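Local atomic coordinates of glutaminase 1 (Escherichia coli, PDB entry 1U60), a protein that catalyses the hydrolysis of L-glutamine to L-glutamate and ammonium, working as a homotetramer of the glutaminase family. Residues Ala44-Asp49 / Leu205-Ala210; Asp57-Phe62 / Leu199-Glu204. All blocks are in the same frame, centred on the assembly; numbering follows the deposited sequence.

Overall arrangement
Both contacts use helix 202-213, contact 2 together with the strand 198-200 that leads into it; the helix lies against the five-stranded antiparallel sheet of a fold related to the serine beta-lactamases. Contact 2 (57-62 with 199-204) involves the helix start, while contact 1 (44-49 with 205-210) lays its following turns on strand 42-47; their centres are about 13 Å apart. Along the chain the order is 44-49, 57-62, 199-204, 205-210, so contact 2 lies within the span bridged by contact 1. From the mostly helical 136 residues between the segments of contact 2, the chain returns to pack on the sheet through both contacts, touching, among other places, where Ala44 meets Thr202 and Ile203.

Contact 1: Ala44-Asp49 / Leu205-Ala210; sequences AIVTCD and LATLGA
Val46 straddles the helix surface with its two methyl groups. Its CG1 lies anti to the backbone N (chi1 176°) and presses on the methyl of Ala210, Val46 CG1 being 3.6 Å from Ala210 CB. CG2, anti to the carbonyl carbon, leans to the preceding turn, where it rests 3.7 Å from Ala206 CB and also brushes Thr207 OG1. Two residues back along the strand, Ala44 meets the same alanine methyl to methyl, its CB 4.2 Å from Ala206 CB. The tightest approach involves the strand backbone: Val46 O comes within 3.2 Å of Ala210 CB. Further along, beyond the strand end, Cys48 SG, in one of its two conformers, makes a loose contact with Ala210 O.

Strand 44-47 and helix 205-210 run in roughly the same direction, crossing at -34° with their axes only 7.1 Å apart. This is alpha/beta packing of a helix on one face of the antiparallel sheet, as expected for a glutaminase related to the beta-lactamases. Alanine suits the helix face, since its single methyl lets the backbone come close, and the spacing of Ala206 and Ala210, four residues or about one turn, places both methyls toward the strand. Branched Val46 fits the strand and reaches both turns.

Behind this first shell, the polar end of Thr207 is occupied within the helix: OG1 is hydrogen-bonded to Ile203 O, which leaves its contact with Val46 as packing. Backbone bonds of Ala44 to Ala277 and of Val46 to Gly275 fix the strand beside strand 274-279, and Ala277 also touches Ala206. Ile45 and Thr47 point away from helix 205-210, and both pack on Leu7 of helix 4-18, so strand 42-47 is sandwiched between two helices.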
ATOM      1  N   ALA A  44      -3.616  -4.084  23.135  1.00  9.03           N
ATOM      2  CA  ALA A  44      -5.000  -3.678  23.409  1.00  8.39           C
ATOM      3  C   ALA A  44      -5.844  -3.601  22.148  1.00  9.08           C
ATOM      4  O   ALA A  44      -5.357  -3.290  21.090  1.00  8.30           O
ATOM      5  CB  ALA A  44      -5.064  -2.295  24.117  1.00  7.87           C
ATOM      6  N   ILE A  45      -7.159  -3.786  22.342  1.00  9.58           N
ATOM      7  CA  ILE A  45      -8.190  -3.502  21.375  1.00  9.25           C
ATOM      8  C   ILE A  45      -9.129  -2.437  21.962  1.00  9.66           C
ATOM      9  O   ILE A  45      -9.513  -2.480  23.128  1.00 10.63           O
ATOM     10  CB  ILE A  45      -9.040  -4.755  21.133  1.00  9.36           C
ATOM     11  CG1 ILE A  45      -8.259  -5.851  20.422  1.00  9.78           C
ATOM     12  CG2 ILE A  45     -10.325  -4.418  20.401  1.00  9.57           C
ATOM     13  CD1 ILE A  45      -8.925  -7.231  20.436  1.00 10.41           C
ATOM     14  N   VAL A  46      -9.478  -1.461  21.122  1.00  9.19           N
ATOM     15  CA  VAL A  46     -10.580  -0.580  21.386  1.00  9.46           C
ATOM     16  C   VAL A  46     -11.544  -0.701  20.208  1.00  9.56           C
ATOM     17  O   VAL A  46     -11.178  -0.437  19.071  1.00  9.79           O
ATOM     18  CB  VAL A  46     -10.140   0.859  21.592  1.00  8.27           C
ATOM     19  CG1 VAL A  46     -11.427   1.747  21.774  1.00  8.48           C
ATOM     20  CG2 VAL A  46      -9.224   0.952  22.831  1.00  9.32           C
ATOM     21  N   THR A  47     -12.782  -1.121  20.474  1.00  9.98           N
ATOM     22  CA  THR A  47     -13.737  -1.370  19.386  1.00 10.39           C
ATOM     23  C   THR A  47     -14.467  -0.097  19.017  1.00 11.21           C
ATOM     24  O   THR A  47     -14.480   0.847  19.784  1.00  9.69           O
ATOM     25  CB  THR A  47     -14.799  -2.447  19.761  1.00 10.26           C
ATOM     26  OG1 THR A  47     -15.738  -1.942  20.733  1.00 12.07           O
ATOM     27  CG2 THR A  47     -14.120  -3.655  20.436  1.00 11.30           C
ATOM     28  N   CYS A  48     -15.094  -0.117  17.845  1.00 13.01           N
ATOM     29  CA  CYS A  48     -15.910   0.998  17.379  0.50 14.84           C
ATOM     30  C   CYS A  48     -17.109   1.256  18.246  1.00 14.91           C
ATOM     31  O   CYS A  48     -17.706   2.342  18.188  1.00 16.62           O
ATOM     32  CB  CYS A  48     -16.337   0.753  15.934  0.50 15.14           C
ATOM     33  SG  CYS A  48     -14.899   1.010  14.910  0.50 16.95           S
ATOM     34  N   ASP A  49     -17.463   0.294  19.080  1.00 16.09           N
ATOM     35  CA  ASP A  49     -18.520   0.502  20.076  1.00 17.68           C
ATOM     36  C   ASP A  49     -18.045   0.938  21.448  1.00 16.54           C
ATOM     37  O   ASP A  49     -18.855   1.043  22.356  1.00 17.01           O
ATOM     38  CB  ASP A  49     -19.419  -0.743  20.188  1.00 19.03           C
ATOM     39  CG  ASP A  49     -20.242  -0.957  18.939  1.00 24.78           C
ATOM     40  OD1 ASP A  49     -20.810   0.053  18.447  1.00 31.81           O
ATOM     41  OD2 ASP A  49     -20.347  -2.063  18.348  1.00 30.24           O
ATOM     42  N   LEU A 205      -3.310   4.564  22.395  1.00  7.51           N
ATOM     43  CA  LEU A 205      -2.935   4.282  21.000  1.00  7.61           C
ATOM     44  C   LEU A 205      -4.011   3.521  20.261  1.00  7.35           C
ATOM     45  O   LEU A 205      -4.350   3.866  19.125  1.00  7.02           O
ATOM     46  CB  LEU A 205      -1.596   3.589  20.937  1.00  7.89           C
ATOM     47  CG  LEU A 205      -1.019   3.235  19.571  1.00  8.51           C
ATOM     48  CD1 LEU A 205      -0.956   4.520  18.721  1.00 10.38           C
ATOM     49  CD2 LEU A 205       0.354   2.604  19.649  1.00  8.76           C
ATOM     50  N   ALA A 206      -4.554   2.489  20.891  1.00  7.85           N
ATOM     51  CA  ALA A 206      -5.660   1.741  20.322  1.00  8.06           C
ATOM     52  C   ALA A 206      -6.886   2.586  20.108  1.00  8.09           C
ATOM     53  O   ALA A 206      -7.640   2.350  19.181  1.00  8.39           O
ATOM     54  CB  ALA A 206      -5.992   0.494  21.150  1.00  9.17           C
ATOM     55  N   THR A 207      -7.077   3.611  20.954  1.00  7.36           N
ATOM     56  CA  THR A 207      -8.173   4.542  20.782  1.00  8.21           C
ATOM     57  C   THR A 207      -8.028   5.396  19.524  1.00  7.62           C
ATOM     58  O   THR A 207      -9.000   5.618  18.822  1.00  8.41           O
ATOM     59  CB  THR A 207      -8.275   5.430  22.023  1.00  6.69           C
ATOM     60  OG1 THR A 207      -8.525   4.627  23.190  1.00  9.22           O
ATOM     61  CG2 THR A 207      -9.455   6.356  21.884  1.00  9.72           C
ATOM     62  N   LEU A 208      -6.809   5.885  19.250  1.00  8.56           N
ATOM     63  CA  LEU A 208      -6.517   6.561  17.982  1.00  7.07           C
ATOM     64  C   LEU A 208      -6.959   5.651  16.845  1.00  8.32           C
ATOM     65  O   LEU A 208      -7.669   6.104  15.930  1.00  8.48           O
ATOM     66  CB  LEU A 208      -5.041   6.874  17.873  1.00  6.96           C
ATOM     67  CG  LEU A 208      -4.473   7.273  16.477  1.00  9.58           C
ATOM     68  CD1 LEU A 208      -5.181   8.483  15.870  1.00 12.36           C
ATOM     69  CD2 LEU A 208      -2.991   7.523  16.517  1.00 10.68           C
ATOM     70  N   GLY A 209      -6.584   4.383  16.910  1.00  7.29           N
ATOM     71  CA  GLY A 209      -7.021   3.413  15.908  1.00  7.66           C
ATOM     72  C   GLY A 209      -8.531   3.258  15.787  1.00  8.46           C
ATOM     73  O   GLY A 209      -9.055   3.167  14.679  1.00  9.79           O
ATOM     74  N   ALA A 210      -9.218   3.222  16.934  1.00  8.38           N
ATOM     75  CA  ALA A 210     -10.632   3.026  16.986  1.00  7.72           C
ATOM     76  C   ALA A 210     -11.381   4.263  16.460  1.00  7.19           C
ATOM     77  O   ALA A 210     -12.410   4.139  15.822  1.00  8.16           O
ATOM     78  CB  ALA A 210     -11.074   2.704  18.363  1.00  7.78           C
TER

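Contact 2: Asp57-Phe62 / Leu199-Glu204; sequences DSDYRF and LLNTIE. With EDO (1,2-ethanediol), chain I.
Arg61 sets CG anti to its carbonyl carbon (chi1 -65°) and runs extended to NE, bringing its guanidinium alongside Asn201 to the carboxylate of Glu204, a long reach that suits arginine. Asn201 takes the crowded position between N and carbonyl carbon (chi1 61°), and a capping box results at the N-terminus of helix 202-213: Glu204 N donates to Asn201 OD1 (2.8 Å), nearly along the C=O axis, and Asn201 N to Glu204 OE1 (2.9 Å). Asparagine's short amide suits this N-cap. The loop after strand 52-56 thus joins the strand-to-helix junction at 199-204.

In the salt bridge the better-formed bond runs from Arg61 NH2 to Glu204 OE2 (3.0 Å), close to the guanidinium plane; those from NH1 to OE2 and to OE1 (2.7 Å) are bent and weak. OE1 also takes Asn201 N, and these donors, with the helix N-terminus, would be expected to favour ionised glutamate. Asn201 ND2, over one guanidinium face, donates weakly to Asp59 O and straighter to O2 of an ethanediol, probably a crystallisation additive.

Phe62 and Leu200 form an antiparallel hydrogen-bonded pair: Phe62 N meets Leu200 O (2.8 Å) from above the carbonyl plane, Leu200 N meets Phe62 O (2.9 Å) in plane. Flat Phe62 takes Leu200 O over one ring face, offset toward the rim, and stacks with Phe279. A water accepts from Thr202 OG1 and donates to Asp57 O and Tyr60 O.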
ATOM      1  N   ASP A  57       1.272  -4.270  30.186  1.00  9.74           N
ATOM      2  CA  ASP A  57       1.544  -2.954  30.756  1.00  9.64           C
ATOM      3  C   ASP A  57       0.779  -1.835  30.020  1.00  9.08           C
ATOM      4  O   ASP A  57       1.346  -0.865  29.578  1.00  8.97           O
ATOM      5  CB  ASP A  57       3.048  -2.667  30.670  1.00  9.70           C
ATOM      6  CG  ASP A  57       3.889  -3.704  31.403  1.00 13.95           C
ATOM      7  OD1 ASP A  57       3.880  -3.660  32.660  1.00  9.42           O
ATOM      8  OD2 ASP A  57       4.583  -4.567  30.803  1.00  8.89           O
ATOM      9  N   SER A  58      -0.515  -2.004  29.890  1.00  8.79           N
ATOM     10  CA  SER A  58      -1.310  -1.219  28.974  1.00  9.56           C
ATOM     11  C   SER A  58      -1.620   0.225  29.418  1.00  9.70           C
ATOM     12  O   SER A  58      -2.144   1.005  28.619  1.00 10.10           O
ATOM     13  CB  SER A  58      -2.597  -1.976  28.655  1.00  9.94           C
ATOM     14  OG  SER A  58      -3.397  -2.144  29.818  1.00 10.46           O
ATOM     15  N   ASP A  59      -1.335   0.557  30.679  1.00  8.57           N
ATOM     16  CA  ASP A  59      -1.398   1.940  31.164  1.00  8.67           C
ATOM     17  C   ASP A  59      -0.077   2.719  31.045  1.00  9.12           C
ATOM     18  O   ASP A  59      -0.064   3.929  31.233  1.00  9.33           O
ATOM     19  CB  ASP A  59      -1.841   1.942  32.634  1.00  8.29           C
ATOM     20  CG  ASP A  59      -2.209   3.312  33.128  1.00 11.43           C
ATOM     21  OD1 ASP A  59      -3.269   3.834  32.689  1.00 12.44           O
ATOM     22  OD2 ASP A  59      -1.500   3.940  33.938  1.00 12.81           O
ATOM     23  N   TYR A  60       1.035   2.027  30.767  1.00  9.38           N
ATOM     24  CA  TYR A  60       2.351   2.638  30.751  1.00  8.90           C
ATOM     25  C   TYR A  60       2.465   3.606  29.579  1.00  8.84           C
ATOM     26  O   TYR A  60       2.291   3.175  28.432  1.00  8.95           O
ATOM     27  CB  TYR A  60       3.437   1.584  30.649  1.00  8.70           C
ATOM     28  CG  TYR A  60       4.801   2.165  30.886  1.00  7.92           C
ATOM     29  CD1 TYR A  60       5.349   2.189  32.160  1.00 13.27           C
ATOM     30  CD2 TYR A  60       5.544   2.704  29.826  1.00 10.26           C
ATOM     31  CE1 TYR A  60       6.613   2.749  32.395  1.00 15.68           C
ATOM     32  CE2 TYR A  60       6.819   3.247  30.036  1.00 11.29           C
ATOM     33  CZ  TYR A  60       7.345   3.268  31.320  1.00 16.26           C
ATOM     34  OH  TYR A  60       8.612   3.800  31.585  1.00 20.34           O
ATOM     35  N   ARG A  61       2.763   4.883  29.875  1.00  8.63           N
ATOM     36  CA  ARG A  61       2.764   5.929  28.838  1.00  9.73           C
ATOM     37  C   ARG A  61       4.175   6.084  28.255  1.00  9.71           C
ATOM     38  O   ARG A  61       5.146   6.351  28.985  1.00  9.76           O
ATOM     39  CB  ARG A  61       2.266   7.233  29.384  1.00 11.98           C
ATOM     40  CG  ARG A  61       0.795   7.244  29.832  1.00 14.76           C
ATOM     41  CD  ARG A  61       0.448   8.393  30.964  1.00 21.55           C
ATOM     42  NE  ARG A  61      -0.953   8.210  31.486  1.00 25.70           N
ATOM     43  CZ  ARG A  61      -1.953   8.317  30.613  1.00 26.66           C
ATOM     44  NH1 ARG A  61      -1.602   8.637  29.399  1.00 24.50           N
ATOM     45  NH2 ARG A  61      -3.246   8.147  30.899  1.00 25.49           N
ATOM     46  N   PHE A  62       4.265   5.880  26.928  1.00  9.76           N
ATOM     47  CA  PHE A  62       5.524   5.866  26.175  1.00  8.83           C
ATOM     48  C   PHE A  62       5.443   7.018  25.154  1.00  8.95           C
ATOM     49  O   PHE A  62       4.365   7.569  24.899  1.00  8.52           O
ATOM     50  CB  PHE A  62       5.762   4.517  25.433  1.00  8.82           C
ATOM     51  CG  PHE A  62       4.599   4.073  24.539  1.00  8.22           C
ATOM     52  CD1 PHE A  62       3.558   3.294  25.062  1.00 10.66           C
ATOM     53  CD2 PHE A  62       4.548   4.430  23.213  1.00  9.05           C
ATOM     54  CE1 PHE A  62       2.498   2.909  24.296  1.00  9.32           C
ATOM     55  CE2 PHE A  62       3.517   4.022  22.423  1.00  7.23           C
ATOM     56  CZ  PHE A  62       2.468   3.277  22.947  1.00  6.68           C
ATOM     57  N   LEU A 199       3.303  11.763  25.416  1.00  8.83           N
ATOM     58  CA  LEU A 199       3.250  10.412  25.937  1.00  8.49           C
ATOM     59  C   LEU A 199       1.836   9.859  25.919  1.00  9.16           C
ATOM     60  O   LEU A 199       0.876  10.581  26.209  1.00  9.01           O
ATOM     61  CB  LEU A 199       3.732  10.401  27.380  1.00 10.21           C
ATOM     62  CG  LEU A 199       5.129  10.988  27.670  1.00 10.68           C
ATOM     63  CD1 LEU A 199       5.509  10.733  29.125  1.00 13.14           C
ATOM     64  CD2 LEU A 199       6.196  10.373  26.802  1.00 11.43           C
ATOM     65  N   LEU A 200       1.695   8.604  25.486  1.00  8.06           N
ATOM     66  CA  LEU A 200       0.416   7.919  25.571  1.00  9.01           C
ATOM     67  C   LEU A 200       0.602   6.445  25.901  1.00  8.53           C
ATOM     68  O   LEU A 200       1.696   5.901  25.719  1.00  9.38           O
ATOM     69  CB  LEU A 200      -0.367   8.082  24.270  1.00  8.83           C
ATOM     70  CG  LEU A 200      -0.044   7.128  23.123  1.00  9.57           C
ATOM     71  CD1 LEU A 200      -1.058   7.408  22.007  1.00 11.34           C
ATOM     72  CD2 LEU A 200       1.464   7.197  22.648  1.00  8.72           C
ATOM     73  N   ASN A 201      -0.455   5.778  26.384  1.00  8.02           N
ATOM     74  CA  ASN A 201      -0.364   4.371  26.682  1.00  8.59           C
ATOM     75  C   ASN A 201      -0.984   3.526  25.582  1.00  7.60           C
ATOM     76  O   ASN A 201      -1.474   4.048  24.566  1.00  8.46           O
ATOM     77  CB  ASN A 201      -0.929   4.004  28.049  1.00  8.37           C
ATOM     78  CG  ASN A 201      -2.350   4.313  28.201  1.00  9.36           C
ATOM     79  OD1 ASN A 201      -3.160   4.147  27.270  1.00  8.86           O
ATOM     80  ND2 ASN A 201      -2.726   4.775  29.426  1.00  9.18           N
ATOM     81  N   THR A 202      -0.956   2.237  25.766  1.00  7.51           N
ATOM     82  CA  THR A 202      -1.368   1.346  24.684  1.00  7.52           C
ATOM     83  C   THR A 202      -2.876   1.457  24.419  1.00  8.12           C
ATOM     84  O   THR A 202      -3.320   1.289  23.273  1.00  8.81           O
ATOM     85  CB  THR A 202      -0.951  -0.061  24.998  1.00  7.41           C
ATOM     86  OG1 THR A 202       0.489  -0.112  25.052  1.00  8.17           O
ATOM     87  CG2 THR A 202      -1.318  -1.061  23.878  1.00  9.29           C
ATOM     88  N   ILE A 203      -3.659   1.675  25.478  1.00  8.47           N
ATOM     89  CA  ILE A 203      -5.093   1.875  25.305  1.00  8.95           C
ATOM     90  C   ILE A 203      -5.364   3.145  24.520  1.00  7.32           C
ATOM     91  O   ILE A 203      -6.256   3.176  23.684  1.00  8.17           O
ATOM     92  CB  ILE A 203      -5.812   1.761  26.658  1.00  9.52           C
ATOM     93  CG1 ILE A 203      -5.851   0.260  27.035  1.00 10.73           C
ATOM     94  CG2 ILE A 203      -7.242   2.240  26.574  1.00 11.26           C
ATOM     95  CD1 ILE A 203      -6.239  -0.017  28.419  1.00 11.61           C
ATOM     96  N   GLU A 204      -4.635   4.213  24.844  1.00  8.14           N
ATOM     97  CA  GLU A 204      -4.755   5.469  24.122  1.00  7.44           C
ATOM     98  C   GLU A 204      -4.372   5.325  22.662  1.00  7.23           C
ATOM     99  O   GLU A 204      -5.060   5.832  21.788  1.00  7.73           O
ATOM    100  CB  GLU A 204      -3.935   6.532  24.825  1.00  8.50           C
ATOM    101  CG  GLU A 204      -4.630   6.900  26.140  1.00  6.54           C
ATOM    102  CD  GLU A 204      -3.762   7.687  27.134  1.00 10.24           C
ATOM    103  OE1 GLU A 204      -2.499   7.730  27.000  1.00 10.46           O
ATOM    104  OE2 GLU A 204      -4.393   8.213  28.102  1.00 11.55           O
TER
HETATM  105  C1  EDO I1217      -6.214   3.029  30.986  1.00 25.95           C
HETATM  106  O1  EDO I1217      -4.889   2.456  31.189  1.00 19.39           O
HETATM  107  C2  EDO I1217      -6.235   4.055  29.854  1.00 25.93           C
HETATM  108  O2  EDO I1217      -5.610   5.318  30.153  1.00 23.35           O
HETATM  109  O   HOH W   1       1.139   1.053  27.552  1.00 12.25           O